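Local coordinates for protein Non-atp dependent l-selective hydantoinase (Arthrobacter aurescens, PDB 1GKR) that hydrolyses the ring amide of 5-substituted hydantoins, aryl derivatives more readily than alkyl ones, using two zinc ions per subunit, at residues D58-Y72 against D307-E319. Sequence-based numbering, arbitrary orientation.
Sequences DEHVHIIDMDLKNRY and DTLGSDHGGHPVE. With ZN (zinc ion), chain F.
His60, His62 and Asp312 close on one zinc ion, and the two histidine rings are turned differently against the aspartate. His60 and Asp312 run side by side in the same direction, the aspartate lying over one face of the imidazole with its CB 3.8 Å from the ring centroid. Both have CG anti to the backbone N (chi1 -163° and -167°), which carries His60 NE2 and Asp312 OD1 to the same metal, each 2.1 Å from it. His62 meets that carboxylate differently: Asp312 OD1 sits at the edge of its ring, near the ring plane, and His62 NE2 binds the zinc at 2.1 Å as well. A water on the zinc also donates to Asp312 OD2.

Farther from the metal, Asp58 grips the segment 307-319. Its OD2 takes the Ser311 hydroxyl (OG to OD2 2.7 Å) and Ser311 N, both on the syn side, while OD1 accepts His60 N in an Asx turn. With an alanine in place of Asp58, Ser311 OG and the amides of Ser311 and His60 would probably lose this acceptor, and the two backbones that carry the metal ligands would be less firmly joined. Backbone bonding continues the join from His62 N to His313 O (2.8 Å). Farther along, Tyr72 turns its ring edge to the face of His316, planes at 89°, and touches Pro317 CD with CE1.

Carbamylated Lys147 also binds this zinc and bridges to the second, held by His183 and His239: the binuclear centre of the amidohydrolase TIM barrel, where the metals probably activate water for ring opening.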
loop_
_atom_site.group_PDB
_atom_site.type_symbol
_atom_site.label_atom_id
_atom_site.label_comp_id
_atom_site.label_asym_id
_atom_site.label_seq_id
_atom_site.Cartn_x
_atom_site.Cartn_y
_atom_site.Cartn_z
ATOM N N ASP A 58 -3.754 -9.318 33.170
ATOM C CA ASP A 58 -4.545 -8.216 32.640
ATOM C C ASP A 58 -3.800 -6.888 32.800
ATOM O O ASP A 58 -3.595 -6.402 33.911
ATOM C CB ASP A 58 -5.896 -8.154 33.340
ATOM C CG ASP A 58 -6.882 -7.310 32.587
ATOM O OD1 ASP A 58 -6.449 -6.312 31.986
ATOM O OD2 ASP A 58 -8.086 -7.630 32.590
ATOM N N GLU A 59 -3.396 -6.320 31.668
ATOM C CA GLU A 59 -2.636 -5.071 31.603
ATOM C C GLU A 59 -3.498 -3.823 31.681
ATOM O O GLU A 59 -2.974 -2.706 31.675
ATOM C CB GLU A 59 -1.871 -5.004 30.276
ATOM C CG GLU A 59 -2.820 -4.957 29.080
ATOM C CD GLU A 59 -2.121 -5.002 27.732
ATOM O OE1 GLU A 59 -0.962 -5.467 27.674
ATOM O OE2 GLU A 59 -2.743 -4.586 26.726
ATOM N N HIS A 60 -4.812 -3.994 31.729
ATOM C CA HIS A 60 -5.680 -2.831 31.746
ATOM C C HIS A 60 -6.732 -2.850 32.852
ATOM O O HIS A 60 -7.906 -3.142 32.611
ATOM C CB HIS A 60 -6.337 -2.697 30.382
ATOM C CG HIS A 60 -6.920 -1.346 30.134
ATOM N ND1 HIS A 60 -7.104 -0.835 28.865
ATOM C CD2 HIS A 60 -7.361 -0.397 30.993
ATOM C CE1 HIS A 60 -7.631 0.373 28.959
ATOM N NE2 HIS A 60 -7.797 0.661 30.238
ATOM N N VAL A 61 -6.305 -2.503 34.058
ATOM C CA VAL A 61 -7.188 -2.512 35.202
ATOM C C VAL A 61 -7.292 -1.150 35.892
ATOM O O VAL A 61 -6.286 -0.454 36.099
ATOM C CB VAL A 61 -6.705 -3.581 36.215
ATOM C CG1 VAL A 61 -7.663 -3.686 37.402
ATOM C CG2 VAL A 61 -6.577 -4.908 35.510
ATOM N N HIS A 62 -8.526 -0.774 36.223
ATOM C CA HIS A 62 -8.808 0.477 36.926
ATOM C C HIS A 62 -9.556 0.189 38.239
ATOM O O HIS A 62 -10.754 0.461 38.347
ATOM C CB HIS A 62 -9.695 1.401 36.100
ATOM C CG HIS A 62 -9.105 1.825 34.797
ATOM N ND1 HIS A 62 -8.129 2.792 34.702
ATOM C CD2 HIS A 62 -9.408 1.469 33.524
ATOM C CE1 HIS A 62 -7.861 3.018 33.427
ATOM N NE2 HIS A 62 -8.621 2.226 32.692
ATOM N N ILE A 63 -8.877 -0.387 39.223
ATOM C CA ILE A 63 -9.532 -0.622 40.495
ATOM C C ILE A 63 -9.657 0.765 41.125
ATOM O O ILE A 63 -10.580 1.023 41.885
ATOM C CB ILE A 63 -8.708 -1.550 41.401
ATOM C CG1 ILE A 63 -8.749 -2.973 40.843
ATOM C CG2 ILE A 63 -9.256 -1.510 42.827
ATOM C CD1 ILE A 63 -7.863 -3.950 41.583
ATOM N N ILE A 64 -8.726 1.649 40.759
ATOM C CA ILE A 64 -8.684 3.042 41.212
ATOM C C ILE A 64 -8.219 3.196 42.646
ATOM O O ILE A 64 -7.106 3.664 42.882
ATOM C CB ILE A 64 -10.050 3.727 41.102
ATOM C CG1 ILE A 64 -10.657 3.506 39.711
ATOM C CG2 ILE A 64 -9.883 5.218 41.402
ATOM C CD1 ILE A 64 -10.167 4.467 38.658
ATOM N N ASP A 65 -9.095 2.821 43.586
ATOM C CA ASP A 65 -8.830 2.869 45.025
ATOM C C ASP A 65 -8.379 4.254 45.496
ATOM O O ASP A 65 -8.858 5.280 45.006
ATOM C CB ASP A 65 -7.762 1.827 45.391
ATOM C CG ASP A 65 -7.843 1.360 46.852
ATOM O OD1 ASP A 65 -8.731 0.535 47.171
ATOM O OD2 ASP A 65 -7.013 1.810 47.677
ATOM N N MET A 66 -7.457 4.272 46.455
ATOM C CA MET A 66 -6.931 5.510 47.022
ATOM C C MET A 66 -8.040 6.393 47.595
ATOM O O MET A 66 -9.025 5.875 48.123
ATOM C CB MET A 66 -6.113 6.258 45.974
ATOM C CG MET A 66 -5.009 5.396 45.380
ATOM S SD MET A 66 -3.974 4.579 46.642
ATOM C CE MET A 66 -2.640 5.794 46.799
ATOM N N ASP A 67 -7.900 7.710 47.493
ATOM C CA ASP A 67 -8.909 8.611 48.056
ATOM C C ASP A 67 -10.324 8.416 47.528
ATOM O O ASP A 67 -11.288 8.923 48.101
ATOM C CB ASP A 67 -8.499 10.080 47.867
ATOM C CG ASP A 67 -7.280 10.462 48.693
ATOM O OD1 ASP A 67 -6.790 9.613 49.481
ATOM O OD2 ASP A 67 -6.811 11.614 48.551
ATOM N N LEU A 68 -10.458 7.671 46.444
ATOM C CA LEU A 68 -11.769 7.442 45.865
ATOM C C LEU A 68 -12.225 6.006 46.059
ATOM O O LEU A 68 -13.170 5.559 45.410
ATOM C CB LEU A 68 -11.721 7.751 44.366
ATOM C CG LEU A 68 -11.168 9.121 43.971
ATOM C CD1 LEU A 68 -11.100 9.212 42.453
ATOM C CD2 LEU A 68 -12.051 10.230 44.555
ATOM N N LYS A 69 -11.573 5.284 46.957
ATOM C CA LYS A 69 -11.924 3.893 47.137
ATOM C C LYS A 69 -13.391 3.598 47.446
ATOM O O LYS A 69 -13.911 2.575 47.017
ATOM C CB LYS A 69 -11.011 3.239 48.175
ATOM C CG LYS A 69 -11.306 3.574 49.610
ATOM C CD LYS A 69 -10.157 3.109 50.512
ATOM C CE LYS A 69 -8.946 4.021 50.361
ATOM N NZ LYS A 69 -7.775 3.562 51.161
ATOM N N ASN A 70 -14.087 4.476 48.156
ATOM C CA ASN A 70 -15.481 4.175 48.451
ATOM C C ASN A 70 -16.434 4.503 47.320
ATOM O O ASN A 70 -17.634 4.276 47.429
ATOM C CB ASN A 70 -15.925 4.892 49.720
ATOM C CG ASN A 70 -15.254 4.338 50.947
ATOM O OD1 ASN A 70 -15.337 3.131 51.220
ATOM N ND2 ASN A 70 -14.572 5.205 51.696
ATOM N N ARG A 71 -15.900 5.005 46.218
ATOM C CA ARG A 71 -16.742 5.372 45.101
ATOM C C ARG A 71 -16.536 4.528 43.832
ATOM O O ARG A 71 -17.493 4.269 43.090
ATOM C CB ARG A 71 -16.513 6.853 44.801
ATOM C CG ARG A 71 -17.455 7.477 43.777
ATOM C CD ARG A 71 -17.532 9.006 43.955
ATOM N NE ARG A 71 -17.738 9.367 45.360
ATOM C CZ ARG A 71 -16.762 9.684 46.212
ATOM N NH1 ARG A 71 -15.491 9.704 45.815
ATOM N NH2 ARG A 71 -17.052 9.953 47.477
ATOM N N TYR A 72 -15.299 4.088 43.593
ATOM C CA TYR A 72 -14.975 3.315 42.394
ATOM C C TYR A 72 -14.578 1.857 42.616
ATOM O O TYR A 72 -15.159 0.966 42.009
ATOM C CB TYR A 72 -13.873 4.040 41.633
ATOM C CG TYR A 72 -14.287 5.422 41.218
ATOM C CD1 TYR A 72 -15.110 5.612 40.117
ATOM C CD2 TYR A 72 -13.912 6.537 41.962
ATOM C CE1 TYR A 72 -15.557 6.881 39.760
ATOM C CE2 TYR A 72 -14.352 7.813 41.615
ATOM C CZ TYR A 72 -15.178 7.977 40.510
ATOM O OH TYR A 72 -15.626 9.228 40.139
ATOM N N ASP A 307 -3.046 -8.176 19.363
ATOM C CA ASP A 307 -1.967 -8.617 20.235
ATOM C C ASP A 307 -2.299 -8.977 21.670
ATOM O O ASP A 307 -1.794 -9.973 22.185
ATOM C CB ASP A 307 -0.861 -7.571 20.213
ATOM C CG ASP A 307 -0.370 -7.310 18.817
ATOM O OD1 ASP A 307 0.245 -8.239 18.258
ATOM O OD2 ASP A 307 -0.614 -6.202 18.272
ATOM N N THR A 308 -3.125 -8.173 22.328
ATOM C CA THR A 308 -3.484 -8.452 23.713
ATOM C C THR A 308 -4.938 -8.137 24.006
ATOM O O THR A 308 -5.599 -7.387 23.287
ATOM C CB THR A 308 -2.654 -7.613 24.704
ATOM O OG1 THR A 308 -2.989 -6.231 24.528
ATOM C CG2 THR A 308 -1.162 -7.808 24.480
ATOM N N LEU A 309 -5.426 -8.712 25.091
ATOM C CA LEU A 309 -6.788 -8.485 25.530
ATOM C C LEU A 309 -6.690 -7.938 26.957
ATOM O O LEU A 309 -5.949 -8.464 27.793
ATOM C CB LEU A 309 -7.560 -9.798 25.489
ATOM C CG LEU A 309 -8.721 -9.924 24.496
ATOM C CD1 LEU A 309 -8.402 -9.235 23.199
ATOM C CD2 LEU A 309 -9.028 -11.397 24.266
ATOM N N GLY A 310 -7.400 -6.851 27.221
ATOM C CA GLY A 310 -7.386 -6.255 28.548
ATOM C C GLY A 310 -8.828 -5.960 28.899
ATOM O O GLY A 310 -9.597 -5.578 28.025
ATOM N N SER A 311 -9.209 -6.124 30.157
ATOM C CA SER A 311 -10.605 -5.902 30.532
ATOM C C SER A 311 -11.058 -4.449 30.583
ATOM O O SER A 311 -12.183 -4.119 30.190
ATOM C CB SER A 311 -10.875 -6.540 31.891
ATOM O OG SER A 311 -10.082 -5.905 32.878
ATOM N N ASP A 312 -10.165 -3.583 31.043
ATOM C CA ASP A 312 -10.486 -2.172 31.229
ATOM C C ASP A 312 -11.573 -2.106 32.325
ATOM O O ASP A 312 -12.510 -1.303 32.281
ATOM C CB ASP A 312 -10.966 -1.509 29.937
ATOM C CG ASP A 312 -10.999 0.013 30.055
ATOM O OD1 ASP A 312 -10.227 0.559 30.875
ATOM O OD2 ASP A 312 -11.779 0.671 29.335
ATOM N N HIS A 313 -11.424 -2.999 33.299
ATOM C CA HIS A 313 -12.295 -3.084 34.462
ATOM C C HIS A 313 -12.249 -1.725 35.170
ATOM O O HIS A 313 -11.176 -1.218 35.501
ATOM C CB HIS A 313 -11.759 -4.171 35.395
ATOM C CG HIS A 313 -12.430 -4.221 36.730
ATOM N ND1 HIS A 313 -13.556 -4.979 36.970
ATOM C CD2 HIS A 313 -12.120 -3.619 37.905
ATOM C CE1 HIS A 313 -13.908 -4.846 38.237
ATOM N NE2 HIS A 313 -13.053 -4.028 38.825
ATOM N N GLY A 314 -13.411 -1.136 35.405
ATOM C CA GLY A 314 -13.439 0.152 36.062
ATOM C C GLY A 314 -14.836 0.483 36.520
ATOM O O GLY A 314 -15.764 0.553 35.710
ATOM N N GLY A 315 -14.979 0.689 37.826
ATOM C CA GLY A 315 -16.280 0.993 38.388
ATOM C C GLY A 315 -16.681 2.450 38.309
ATOM O O GLY A 315 -15.882 3.318 37.998
ATOM N N HIS A 316 -17.949 2.700 38.575
ATOM C CA HIS A 316 -18.510 4.035 38.576
ATOM C C HIS A 316 -19.705 3.898 39.497
ATOM O O HIS A 316 -20.430 2.903 39.428
ATOM C CB HIS A 316 -18.990 4.432 37.185
ATOM C CG HIS A 316 -18.541 5.794 36.764
ATOM N ND1 HIS A 316 -17.452 5.999 35.939
ATOM C CD2 HIS A 316 -18.996 7.025 37.099
ATOM C CE1 HIS A 316 -17.256 7.296 35.787
ATOM N NE2 HIS A 316 -18.179 7.941 36.482
ATOM N N PRO A 317 -19.914 4.871 40.397
ATOM C CA PRO A 317 -21.075 4.724 41.276
ATOM C C PRO A 317 -22.332 4.514 40.431
ATOM O O PRO A 317 -22.593 5.273 39.492
ATOM C CB PRO A 317 -21.066 6.027 42.078
ATOM C CG PRO A 317 -20.334 6.995 41.174
ATOM C CD PRO A 317 -19.228 6.154 40.624
ATOM N N VAL A 318 -23.080 3.458 40.757
ATOM C CA VAL A 318 -24.296 3.087 40.029
ATOM C C VAL A 318 -25.275 4.245 39.775
ATOM O O VAL A 318 -26.081 4.190 38.844
ATOM C CB VAL A 318 -25.027 1.912 40.746
ATOM C CG1 VAL A 318 -25.545 2.354 42.071
ATOM C CG2 VAL A 318 -26.149 1.390 39.888
ATOM N N GLU A 319 -25.180 5.299 40.583
ATOM C CA GLU A 319 -26.044 6.475 40.442
ATOM C C GLU A 319 -25.557 7.416 39.347
ATOM O O GLU A 319 -26.207 8.416 39.043
ATOM C CB GLU A 319 -26.137 7.243 41.771
ATOM C CG GLU A 319 -24.806 7.487 42.460
ATOM C CD GLU A 319 -24.452 6.397 43.464
ATOM O OE1 GLU A 319 -24.779 5.216 43.228
ATOM O OE2 GLU A 319 -23.828 6.721 44.494
HETATM ZN ZN ZN F . -9.063 2.321 30.609
HETATM O O HOH W 1 -3.683 -8.084 29.404
HETATM O O HOH W 2 -11.069 3.463 29.637
#